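Enoyl-CoA hydratase/carnithine racemase (Magnetospirillum magneticum, PDB 4NEK) belongs to the crotonase-like enoyl-CoA hydratase/isomerase family and probably shifts the double bond of enoyl-CoA thioesters between positions 3 and 2. Local coordinates at the interface of chains A and B. Residues are numbered along the deposited sequence; one frame, centred on the assembly and turned at random. Chains: chain A/B, Enoyl-CoA hydratase/carnithine racemase.

Contact 1: the interface of chains A and B. Residues chain A 196-197, 200-201, 204, 234-235, 250; chain B 129-130, 132-133.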
loop_
_atom_site.group_PDB
_atom_site.type_symbol
_atom_site.label_atom_id
_atom_site.label_comp_id
_atom_site.label_asym_id
_atom_site.label_seq_id
_atom_site.Cartn_x
_atom_site.Cartn_y
_atom_site.Cartn_z
ATOM N N LYS A 196 4.305 22.892 21.759
ATOM C CA LYS A 196 5.600 23.216 21.218
ATOM C C LYS A 196 5.829 24.699 21.406
ATOM O O LYS A 196 4.887 25.431 21.656
ATOM C CB LYS A 196 5.637 22.969 19.729
ATOM C CG LYS A 196 5.248 21.594 19.279
ATOM C CD LYS A 196 5.957 20.504 20.067
ATOM C CE LYS A 196 5.912 19.225 19.266
ATOM N NZ LYS A 196 6.099 18.080 20.149
ATOM N N PRO A 197 7.084 25.154 21.243
ATOM C CA PRO A 197 7.363 26.554 21.348
ATOM C C PRO A 197 6.885 27.306 20.133
ATOM O O PRO A 197 7.437 27.160 19.067
ATOM C CB PRO A 197 8.901 26.609 21.459
ATOM C CG PRO A 197 9.380 25.342 20.906
ATOM C CD PRO A 197 8.319 24.349 21.216
ATOM N N ILE A 200 9.237 29.200 17.501
ATOM C CA ILE A 200 9.963 28.263 16.650
ATOM C C ILE A 200 9.041 27.518 15.678
ATOM O O ILE A 200 9.336 27.375 14.478
ATOM C CB ILE A 200 10.640 27.182 17.476
ATOM C CG1 ILE A 200 11.464 27.783 18.596
ATOM C CG2 ILE A 200 11.498 26.311 16.569
ATOM C CD1 ILE A 200 12.500 28.787 18.140
ATOM N N LEU A 201 7.920 27.029 16.188
ATOM C CA LEU A 201 6.979 26.265 15.360
ATOM C C LEU A 201 6.524 27.045 14.136
ATOM O O LEU A 201 6.467 26.524 13.036
ATOM C CB LEU A 201 5.754 25.876 16.179
ATOM C CG LEU A 201 4.871 24.828 15.530
ATOM C CD1 LEU A 201 5.622 23.559 15.138
ATOM C CD2 LEU A 201 3.786 24.429 16.486
ATOM N N ILE A 204 9.228 27.078 11.571
ATOM C CA ILE A 204 9.280 25.804 10.877
ATOM C C ILE A 204 8.204 25.735 9.783
ATOM O O ILE A 204 8.490 25.365 8.659
ATOM C CB ILE A 204 9.139 24.628 11.858
ATOM C CG1 ILE A 204 10.424 24.544 12.680
ATOM C CG2 ILE A 204 8.944 23.325 11.103
ATOM C CD1 ILE A 204 10.402 23.474 13.746
ATOM N N ALA A 234 13.634 29.115 23.949
ATOM C CA ALA A 234 13.042 27.775 23.764
ATOM C C ALA A 234 14.073 26.681 23.906
ATOM O O ALA A 234 13.874 25.692 24.624
ATOM C CB ALA A 234 12.380 27.709 22.430
ATOM N N LEU A 235 15.218 26.886 23.267
ATOM C CA LEU A 235 16.333 25.988 23.445
ATOM C C LEU A 235 16.707 25.935 24.920
ATOM O O LEU A 235 17.010 24.867 25.489
ATOM C CB LEU A 235 17.524 26.450 22.608
ATOM C CG LEU A 235 18.865 25.712 22.794
ATOM C CD1 LEU A 235 18.731 24.197 22.681
ATOM C CD2 LEU A 235 19.871 26.186 21.753
ATOM N N PHE A 250 6.746 25.204 27.378
ATOM C CA PHE A 250 7.157 26.194 26.433
ATOM C C PHE A 250 6.250 27.392 26.404
ATOM O O PHE A 250 6.388 28.225 25.502
ATOM C CB PHE A 250 7.267 25.571 25.056
ATOM C CG PHE A 250 8.420 24.648 24.898
ATOM C CD1 PHE A 250 9.714 25.146 24.872
ATOM C CD2 PHE A 250 8.208 23.281 24.692
ATOM C CE1 PHE A 250 10.782 24.286 24.658
ATOM C CE2 PHE A 250 9.269 22.404 24.477
ATOM C CZ PHE A 250 10.567 22.907 24.458
ATOM N N ILE B 129 12.047 20.574 16.611
ATOM C CA ILE B 129 11.058 21.354 17.345
ATOM C C ILE B 129 11.123 21.117 18.841
ATOM O O ILE B 129 10.892 22.038 19.641
ATOM C CB ILE B 129 9.626 21.075 16.844
ATOM C CG1 ILE B 129 8.596 21.974 17.542
ATOM C CG2 ILE B 129 9.214 19.642 17.053
ATOM C CD1 ILE B 129 8.887 23.464 17.436
ATOM N N ASN B 130 11.398 19.878 19.249
ATOM C CA ASN B 130 11.487 19.586 20.683
ATOM C C ASN B 130 12.727 20.106 21.344
ATOM O O ASN B 130 12.804 20.071 22.553
ATOM C CB ASN B 130 11.420 18.111 20.935
ATOM C CG ASN B 130 10.108 17.549 20.527
ATOM O OD1 ASN B 130 9.022 18.145 20.705
ATOM N ND2 ASN B 130 10.195 16.425 19.905
ATOM N N GLY B 132 13.619 23.262 20.548
ATOM C CA GLY B 132 13.526 24.697 20.267
ATOM C C GLY B 132 14.323 25.188 19.060
ATOM O O GLY B 132 14.726 26.358 18.996
ATOM N N ILE B 133 14.582 24.309 18.107
ATOM C CA ILE B 133 15.291 24.723 16.916
ATOM C C ILE B 133 14.547 24.322 15.642
ATOM O O ILE B 133 13.521 23.677 15.695
ATOM C CB ILE B 133 16.717 24.188 16.930
ATOM C CG1 ILE B 133 16.722 22.672 16.953
ATOM C CG2 ILE B 133 17.440 24.709 18.172
ATOM C CD1 ILE B 133 18.111 22.067 16.872
HETATM O O HOH W 1 15.318 28.720 20.717
#
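The 3-10 turn 128-131 of chain B presses B:Ile129 against the start of helix 198-208 of chain A, in the C-terminal helical part of a crotonase-type subunit, a case of one aliphatic branch serving as the knob of a subunit contact. The long branch of B:Ile129 does the touching: CG1 lies anti to the backbone N (chi1 -176°), which carries CD1 in among A:Pro197, A:Ile200, A:Leu201 and A:Ile204. Its CD1 rests 3.9 Å from CD of the A:Pro197 ring, which is itself backed by A:Phe250, whose ring face takes the same proline CD. The aliphatic chain of A:Lys196 crosses B:Ile129 at about a right angle, CG lying 3.8 Å from CG1 of the isoleucine. A bend at chi2 (-49°) turns the rest of the lysine along this hydrophobic surface, so that its tip reaches B:Asn130. There the lysine NZ donates to the amide oxygen OD1 over 3.0 Å, in the carbonyl plane and on a lone pair. On the opposite flank CD1 of A:Ile200 lies 3.4 Å from O of B:Gly132. The CG2 branch of the same isoleucine meets the backbone oxygen of B:Ile133. The glycine adds little bulk, and CB of A:Ala234 packs against its CA. A water then bridges the chains, 3.0 Å from O of B:Gly132 and 3.1 Å from the backbone N of A:Leu235.

Contact 2: the interface of chains A and B. Residues chain A 110-113, 146, 171-172; chain B 148-150.
At the apolar centre of this patch, CD2 of A:Leu146 packs 3.8 Å from CA of B:Gly148, and CA of A:Pro111 contacts the guanidinium carbon CZ of B:Arg150. The other leucine methyl, CD1, comes against the polar rim, 3.5 Å from NH2 of B:Arg150, whose side chain crosses the leucine at about a right angle. Outward from this packing, the contact illustrates how one arginine can gather backbone carbonyls from separate loops. Bends at chi2 and chi3 (-55° at the latter) fold the chain of B:Arg150 so that the edge of its guanidinium faces chain A. NE and NH2 grip O of A:Gly171 side-on, NE at 2.9 Å and NH2 at 3.3 Å, the latter tilted 32° from the carbonyl plane. At the other end NH1 donates to O of A:Cys113 over 3.0 Å, almost exactly in the guanidinium plane, and makes a weaker, more bent bond to O of A:Pro111. Bonds at both ends should hold the flat group against rotation, and the carbonyl dipoles probably favour its positive charge. A leucine in place of B:Arg150 would probably leave the carbonyls of A:Gly171 and A:Cys113 without these donors and weaken the hold of chain B's helix on chain A. In the fold, the arginine projects from the first turn of helix 149-156 in chain B toward the 3-10 turn 110-112, the end of helix 139-147 and the loop after helix 164-169 in chain A.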
loop_
_atom_site.group_PDB
_atom_site.type_symbol
_atom_site.label_atom_id
_atom_site.label_comp_id
_atom_site.label_asym_id
_atom_site.label_seq_id
_atom_site.Cartn_x
_atom_site.Cartn_y
_atom_site.Cartn_z
ATOM N N LEU A 110 -7.984 21.793 2.374
ATOM C CA LEU A 110 -7.190 20.896 3.183
ATOM C C LEU A 110 -5.698 20.950 2.931
ATOM O O LEU A 110 -4.894 20.723 3.848
ATOM C CB LEU A 110 -7.687 19.496 3.015
ATOM C CG LEU A 110 -9.163 19.346 3.404
ATOM C CD1 LEU A 110 -9.633 17.904 3.191
ATOM C CD2 LEU A 110 -9.415 19.742 4.831
ATOM N N PRO A 111 -5.293 21.276 1.718
ATOM C CA PRO A 111 -3.840 21.362 1.508
ATOM C C PRO A 111 -3.188 22.503 2.238
ATOM O O PRO A 111 -1.977 22.506 2.402
ATOM C CB PRO A 111 -3.719 21.586 0.015
ATOM C CG PRO A 111 -4.930 20.908 -0.553
ATOM C CD PRO A 111 -6.030 21.144 0.457
ATOM N N HIS A 112 -3.976 23.472 2.689
ATOM C CA HIS A 112 -3.423 24.526 3.493
ATOM C C HIS A 112 -3.368 24.169 4.971
ATOM O O HIS A 112 -2.869 24.951 5.735
ATOM C CB HIS A 112 -4.255 25.781 3.291
ATOM C CG HIS A 112 -4.378 26.141 1.858
ATOM N ND1 HIS A 112 -3.295 26.533 1.109
ATOM C CD2 HIS A 112 -5.423 26.054 1.004
ATOM C CE1 HIS A 112 -3.683 26.753 -0.129
ATOM N NE2 HIS A 112 -4.972 26.474 -0.220
ATOM N N CYS A 113 -3.934 23.031 5.369
ATOM C CA CYS A 113 -3.860 22.610 6.720
ATOM C C CYS A 113 -2.547 21.865 6.992
ATOM O O CYS A 113 -1.931 21.345 6.101
ATOM C CB CYS A 113 -5.055 21.778 7.064
ATOM S SG CYS A 113 -6.600 22.734 6.907
ATOM N N LEU A 146 0.678 17.011 -4.890
ATOM C CA LEU A 146 0.517 15.917 -3.962
ATOM C C LEU A 146 0.327 14.559 -4.635
ATOM O O LEU A 146 0.915 13.543 -4.214
ATOM C CB LEU A 146 -0.682 16.162 -3.094
ATOM C CG LEU A 146 -0.504 17.214 -2.019
ATOM C CD1 LEU A 146 -1.886 17.525 -1.451
ATOM C CD2 LEU A 146 0.481 16.773 -0.923
ATOM N N GLY A 171 -1.456 12.031 0.518
ATOM C CA GLY A 171 -0.999 12.968 1.553
ATOM C C GLY A 171 -1.900 14.185 1.784
ATOM O O GLY A 171 -1.483 15.230 2.339
ATOM N N LEU A 172 -3.145 14.048 1.387
ATOM C CA LEU A 172 -4.105 15.066 1.673
ATOM C C LEU A 172 -4.489 15.017 3.140
ATOM O O LEU A 172 -4.905 16.019 3.687
ATOM C CB LEU A 172 -5.336 14.881 0.800
ATOM C CG LEU A 172 -6.327 16.025 0.812
ATOM C CD1 LEU A 172 -5.747 17.320 0.224
ATOM C CD2 LEU A 172 -7.543 15.608 -0.014
ATOM N N GLY B 148 4.624 15.251 1.135
ATOM C CA GLY B 148 3.526 16.175 1.223
ATOM C C GLY B 148 3.551 16.894 2.549
ATOM O O GLY B 148 4.125 16.408 3.544
ATOM N N HIS B 149 2.872 18.028 2.600
ATOM C CA HIS B 149 3.017 18.915 3.742
ATOM C C HIS B 149 2.508 18.291 5.073
ATOM O O HIS B 149 3.115 18.464 6.111
ATOM C CB HIS B 149 2.297 20.224 3.480
ATOM C CG HIS B 149 2.429 21.183 4.609
ATOM N ND1 HIS B 149 3.579 21.902 4.837
ATOM C CD2 HIS B 149 1.593 21.482 5.619
ATOM C CE1 HIS B 149 3.425 22.645 5.914
ATOM N NE2 HIS B 149 2.241 22.383 6.423
ATOM N N ARG B 150 1.429 17.528 4.998
ATOM C CA ARG B 150 0.859 16.998 6.202
ATOM C C ARG B 150 1.664 15.891 6.818
ATOM O O ARG B 150 1.785 15.840 8.034
ATOM C CB ARG B 150 -0.584 16.581 5.988
ATOM C CG ARG B 150 -1.456 17.842 6.083
ATOM C CD ARG B 150 -2.540 17.883 5.074
ATOM N NE ARG B 150 -2.019 17.737 3.740
ATOM C CZ ARG B 150 -1.513 18.710 3.031
ATOM N NH1 ARG B 150 -1.403 19.941 3.527
ATOM N NH2 ARG B 150 -1.100 18.441 1.816
#

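About 22 Å separates the centres of contact 1 and contact 2, which belong to the same interface of chains A and B and have no residue in common. Chain B supplies nearby stretches of sequence to both, the turn 128-131 and the two residues after it to contact 1 and the start of helix 149-156 to contact 2. Chain A answers with helices 198-208 and 233-243 and loop residues beside them in the first, and more central turns and loops in the second. A largely apolar site and an arginine-centred polar one thus join different parts of one subunit pair; if the six-chain deposited assembly is the working form, they probably help to hold it together.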